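Local coordinates for protein putative alpha KG dependent 2,4-D dioxygenase (Burkholderia xenovorans, PDB 5J92) that probably acts as an iron(II)- and 2-oxoglutarate-dependent dioxygenase of the TfdA family, with a single ferrous ion bound in the active site, at residues 122-127 and 133-138; 262-265 and 270-273. All coordinates share one frame; numbering follows the deposited sequence.

Contact 1 of 2, residues 122-127 and 133-138; sequences HSDASY and RYSFLL. With FE2 (Fe (II) ion), chain E.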
loop_
_atom_site.group_PDB
_atom_site.type_symbol
_atom_site.label_atom_id
_atom_site.label_comp_id
_atom_site.label_asym_id
_atom_site.label_seq_id
_atom_site.Cartn_x
_atom_site.Cartn_y
_atom_site.Cartn_z
ATOM N N HIS A 122 2.851 11.147 -0.367
ATOM C CA HIS A 122 3.522 11.902 -1.421
ATOM C C HIS A 122 4.467 12.928 -0.798
ATOM O O HIS A 122 4.430 13.190 0.405
ATOM C CB HIS A 122 2.484 12.569 -2.332
ATOM C CG HIS A 122 1.632 13.562 -1.618
ATOM N ND1 HIS A 122 0.669 13.188 -0.703
ATOM C CD2 HIS A 122 1.620 14.916 -1.652
ATOM C CE1 HIS A 122 0.091 14.268 -0.208
ATOM N NE2 HIS A 122 0.646 15.329 -0.768
ATOM N N SER A 123 5.342 13.484 -1.632
ATOM C CA SER A 123 6.193 14.620 -1.286
ATOM C C SER A 123 5.813 15.787 -2.194
ATOM O O SER A 123 5.718 15.612 -3.414
ATOM C CB SER A 123 7.677 14.275 -1.447
ATOM O OG SER A 123 8.507 15.361 -1.042
ATOM N N ASP A 124 5.564 16.957 -1.599
ATOM C CA ASP A 124 4.934 18.068 -2.319
ATOM C C ASP A 124 5.709 18.484 -3.562
ATOM O O ASP A 124 6.909 18.766 -3.496
ATOM C CB ASP A 124 4.765 19.272 -1.398
ATOM C CG ASP A 124 3.614 19.084 -0.438
ATOM O OD1 ASP A 124 2.924 18.060 -0.625
ATOM O OD2 ASP A 124 3.404 19.930 0.468
ATOM N N ALA A 125 4.991 18.574 -4.687
ATOM C CA ALA A 125 5.517 19.074 -5.959
ATOM C C ALA A 125 6.742 18.298 -6.446
ATOM O O ALA A 125 7.540 18.823 -7.248
ATOM C CB ALA A 125 5.833 20.575 -5.887
ATOM N N SER A 126 6.894 17.044 -6.015
ATOM C CA SER A 126 7.952 16.204 -6.569
ATOM C C SER A 126 7.747 15.970 -8.059
ATOM O O SER A 126 8.677 15.530 -8.743
ATOM C CB SER A 126 8.022 14.864 -5.823
ATOM O OG SER A 126 6.926 14.010 -6.126
ATOM N N TYR A 127 6.537 16.232 -8.570
ATOM C CA TYR A 127 6.243 16.137 -9.992
ATOM C C TYR A 127 6.750 17.335 -10.787
ATOM O O TYR A 127 6.536 17.379 -12.000
ATOM C CB TYR A 127 4.735 15.973 -10.218
ATOM C CG TYR A 127 3.884 17.062 -9.604
ATOM C CD1 TYR A 127 3.622 18.241 -10.296
ATOM C CD2 TYR A 127 3.312 16.902 -8.347
ATOM C CE1 TYR A 127 2.845 19.239 -9.741
ATOM C CE2 TYR A 127 2.531 17.899 -7.781
ATOM C CZ TYR A 127 2.294 19.058 -8.491
ATOM O OH TYR A 127 1.506 20.047 -7.948
ATOM N N ARG A 133 10.204 22.945 -0.886
ATOM C CA ARG A 133 11.140 22.814 0.224
ATOM C C ARG A 133 10.327 22.519 1.486
ATOM O O ARG A 133 9.993 21.368 1.750
ATOM C CB ARG A 133 11.988 24.076 0.374
ATOM C CG ARG A 133 13.068 23.981 1.451
ATOM C CD ARG A 133 13.981 25.196 1.417
ATOM N NE ARG A 133 14.836 25.195 0.230
ATOM C CZ ARG A 133 15.560 26.231 -0.179
ATOM N NH1 ARG A 133 15.535 27.375 0.495
ATOM N NH2 ARG A 133 16.312 26.122 -1.267
ATOM N N TYR A 134 9.963 23.546 2.238
ATOM C CA TYR A 134 9.093 23.405 3.395
ATOM C C TYR A 134 7.651 23.677 2.995
ATOM O O TYR A 134 7.370 24.612 2.236
ATOM C CB TYR A 134 9.490 24.374 4.501
ATOM C CG TYR A 134 10.892 24.196 5.045
ATOM C CD1 TYR A 134 11.158 23.235 6.009
ATOM C CD2 TYR A 134 11.947 25.000 4.605
ATOM C CE1 TYR A 134 12.427 23.066 6.523
ATOM C CE2 TYR A 134 13.230 24.836 5.109
ATOM C CZ TYR A 134 13.459 23.867 6.076
ATOM O OH TYR A 134 14.714 23.679 6.610
ATOM N N SER A 135 6.739 22.878 3.534
ATOM C CA SER A 135 5.313 23.161 3.466
ATOM C C SER A 135 4.821 23.557 4.853
ATOM O O SER A 135 5.393 23.147 5.867
ATOM C CB SER A 135 4.534 21.950 2.940
ATOM O OG SER A 135 4.880 21.661 1.586
ATOM N N PHE A 136 3.770 24.381 4.894
ATOM C CA PHE A 136 3.229 24.925 6.133
ATOM C C PHE A 136 1.717 24.764 6.134
ATOM O O PHE A 136 1.053 25.059 5.131
ATOM C CB PHE A 136 3.581 26.411 6.299
ATOM C CG PHE A 136 5.049 26.722 6.158
ATOM C CD1 PHE A 136 5.646 26.788 4.901
ATOM C CD2 PHE A 136 5.829 26.967 7.284
ATOM C CE1 PHE A 136 6.987 27.072 4.764
ATOM C CE2 PHE A 136 7.182 27.253 7.158
ATOM C CZ PHE A 136 7.761 27.320 5.892
ATOM N N LEU A 137 1.176 24.313 7.270
ATOM C CA LEU A 137 -0.256 24.108 7.450
ATOM C C LEU A 137 -0.650 24.698 8.794
ATOM O O LEU A 137 -0.117 24.289 9.829
ATOM C CB LEU A 137 -0.624 22.619 7.410
ATOM C CG LEU A 137 -1.093 21.940 6.123
ATOM C CD1 LEU A 137 -1.442 20.472 6.388
ATOM C CD2 LEU A 137 -2.264 22.681 5.485
ATOM N N LEU A 138 -1.586 25.643 8.786
ATOM C CA LEU A 138 -2.083 26.258 10.013
ATOM C C LEU A 138 -3.546 25.877 10.190
ATOM O O LEU A 138 -4.383 26.184 9.333
ATOM C CB LEU A 138 -1.907 27.776 9.969
ATOM C CG LEU A 138 -2.399 28.597 11.161
ATOM C CD1 LEU A 138 -1.726 28.192 12.472
ATOM C CD2 LEU A 138 -2.175 30.056 10.872
HETATM FE FE FE2 E . 0.656 17.596 0.188
#
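The carboxylate of D124 bridges the iron and S135, and these two residues make the whole contact between the loop 122-127 and the strand 133-138. CB of D124 points toward the strand and already lies 3.8 Å from S135 OG. At the branch, CG is nearly equidistant from its two partners, 3.4 Å from the iron and 3.5 Å from S135 OG. OD1 binds the iron at 2.5 Å. OD2 turns to the serine and accepts a short hydrogen bond from S135 OG, 2.5 Å long. The hydroxyl approaches on the anti side of OD2, 16° out of the carboxylate plane. CG lies beside the backbone N (chi1 -76°), and chi2 (-6°) turns OD1 to the same side as CA, toward the iron, and OD2 the other way, toward the strand.

H122 supplies the next ligand, its NE2 lying 2.5 Å from the iron, while its other ring nitrogen, ND1, is hydrogen-bonded to R120 O. The pair forms the His-X-Asp part of the facial triad of two histidines and one carboxylate found in the double-stranded beta-helix dioxygenases, which H271 completes. Immediately after H122 the chain folds into a type II turn from S123 to S126, with D124 and A125 at its central positions; the hydrogen bond from S126 N to S123 O, 3.2 Å, closes it.

On the strand side, S135 OG has a second partner, accepting a hydrogen bond from N266 ND2. S135 is thus a second-shell residue that probably sets the rotation of the carboxylate, and N266 bonds to it from one step further out, while the side chain of W264 packs against both D124 and S135.

Contact 2 of 2, residues 262-265 and 270-273; sequences VMWD and MHRG. With FE2 (Fe (II) ion), chain E.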
loop_
_atom_site.group_PDB
_atom_site.type_symbol
_atom_site.label_atom_id
_atom_site.label_comp_id
_atom_site.label_asym_id
_atom_site.label_seq_id
_atom_site.Cartn_x
_atom_site.Cartn_y
_atom_site.Cartn_z
ATOM N N VAL A 262 2.169 23.704 11.560
ATOM C CA VAL A 262 3.035 22.561 11.296
ATOM C C VAL A 262 3.814 22.853 10.022
ATOM O O VAL A 262 3.226 23.136 8.967
ATOM C CB VAL A 262 2.254 21.243 11.181
ATOM C CG1 VAL A 262 3.211 20.093 10.822
ATOM C CG2 VAL A 262 1.529 20.946 12.486
ATOM N N MET A 263 5.135 22.807 10.145
ATOM C CA MET A 263 6.076 23.053 9.066
ATOM C C MET A 263 6.855 21.772 8.836
ATOM O O MET A 263 7.371 21.185 9.798
ATOM C CB MET A 263 6.991 24.224 9.443
ATOM C CG MET A 263 8.340 24.292 8.782
ATOM S SD MET A 263 9.280 25.605 9.592
ATOM C CE MET A 263 10.709 25.707 8.518
ATOM N N TRP A 264 6.873 21.280 7.585
ATOM C CA TRP A 264 7.573 20.033 7.306
ATOM C C TRP A 264 8.448 20.153 6.066
ATOM O O TRP A 264 8.139 20.887 5.120
ATOM C CB TRP A 264 6.604 18.825 7.190
ATOM C CG TRP A 264 5.726 18.763 5.950
ATOM C CD1 TRP A 264 6.022 18.174 4.747
ATOM C CD2 TRP A 264 4.404 19.282 5.823
ATOM N NE1 TRP A 264 4.963 18.316 3.866
ATOM C CE2 TRP A 264 3.955 18.989 4.509
ATOM C CE3 TRP A 264 3.551 19.978 6.686
ATOM C CZ2 TRP A 264 2.699 19.356 4.055
ATOM C CZ3 TRP A 264 2.297 20.348 6.219
ATOM C CH2 TRP A 264 1.886 20.039 4.920
ATOM N N ASP A 265 9.567 19.434 6.114
ATOM C CA ASP A 265 10.607 19.473 5.083
ATOM C C ASP A 265 10.331 18.344 4.092
ATOM O O ASP A 265 10.564 17.170 4.382
ATOM C CB ASP A 265 11.980 19.367 5.743
ATOM C CG ASP A 265 13.141 19.619 4.774
ATOM O OD1 ASP A 265 12.923 19.585 3.541
ATOM O OD2 ASP A 265 14.270 19.872 5.262
ATOM N N MET A 270 7.690 11.876 3.247
ATOM C CA MET A 270 6.409 11.790 2.582
ATOM C C MET A 270 5.372 12.132 3.639
ATOM O O MET A 270 5.635 12.033 4.849
ATOM C CB MET A 270 6.150 10.393 2.000
ATOM C CG MET A 270 6.818 10.134 0.646
ATOM S SD MET A 270 6.168 8.677 -0.181
ATOM C CE MET A 270 6.357 7.440 1.087
ATOM N N HIS A 271 4.208 12.567 3.187
ATOM C CA HIS A 271 3.127 12.819 4.130
ATOM C C HIS A 271 1.810 12.476 3.454
ATOM O O HIS A 271 1.732 12.329 2.232
ATOM C CB HIS A 271 3.117 14.268 4.604
ATOM C CG HIS A 271 2.719 15.227 3.532
ATOM N ND1 HIS A 271 3.589 15.638 2.543
ATOM C CD2 HIS A 271 1.533 15.819 3.264
ATOM C CE1 HIS A 271 2.956 16.450 1.718
ATOM N NE2 HIS A 271 1.710 16.581 2.140
ATOM N N ARG A 272 0.764 12.373 4.264
ATOM C CA ARG A 272 -0.562 12.125 3.724
ATOM C C ARG A 272 -1.577 12.604 4.740
ATOM O O ARG A 272 -1.298 12.621 5.940
ATOM C CB ARG A 272 -0.789 10.638 3.410
ATOM C CG ARG A 272 -0.906 9.757 4.661
ATOM C CD ARG A 272 -1.166 8.281 4.332
ATOM N NE ARG A 272 -1.327 7.497 5.563
ATOM C CZ ARG A 272 -1.821 6.262 5.608
ATOM N NH1 ARG A 272 -2.192 5.674 4.490
ATOM N NH2 ARG A 272 -1.962 5.623 6.775
ATOM N N GLY A 273 -2.756 12.979 4.244
ATOM C CA GLY A 273 -3.876 13.286 5.109
ATOM C C GLY A 273 -4.739 12.059 5.334
ATOM O O GLY A 273 -4.774 11.147 4.517
HETATM FE FE FE2 E . 0.656 17.596 0.188
#
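W264 and H271 meet as an edge-to-face aromatic pair, joining strand 262-265 of the six-stranded sheet to strand 270-273 of the smaller antiparallel sheet. The five-membered ring of the indole has its centroid 4.4 Å from that of the imidazole, with the planes at 53°. NE1 of W264 hangs above one face of H271, displaced toward the rim, and CZ2 of W264 comes to 3.5 Å from H271 NE2. Both first torsions place CG between the backbone N and the carbonyl carbon (chi1 72° for W264, 69° for H271), swinging each ring off its strand toward the other segment, where the NE1 edge meets the imidazole face. F151 lies against both.

No hydrogen bond accompanies the packing: W264 NE1 and H271 ND1 are 3.3 Å apart, yet both are donors, and the indole N-H instead makes a weak bond to N266 OD1.

Metal binding occupies the second ring nitrogen of H271, NE2, which lies 2.4 Å from the iron, the site being completed by H122 and D124. Between the two segments the contact is therefore nonpolar ring packing: the iron takes NE2, and the indole edge lies over the imidazole face with no directed polar bond.

Contact 1 and contact 2 sit near the centre of the chain and converge on the same iron, but contact 2 is buried whereas contact 1 is only partly so. Their strands 133-138 and 262-265 are neighbours in one sheet, joined by a probable hydrogen bond between S135 N and W264 O (2.9 Å). A second probable backbone hydrogen bond joins H122 O and H271 N. In chemistry they differ: 122-127 with 133-138 relies on a polar hydroxyl-carboxylate bond reaching from a loop to a strand, while 262-265 with 270-273 packs aromatic rings between strands of two sheets.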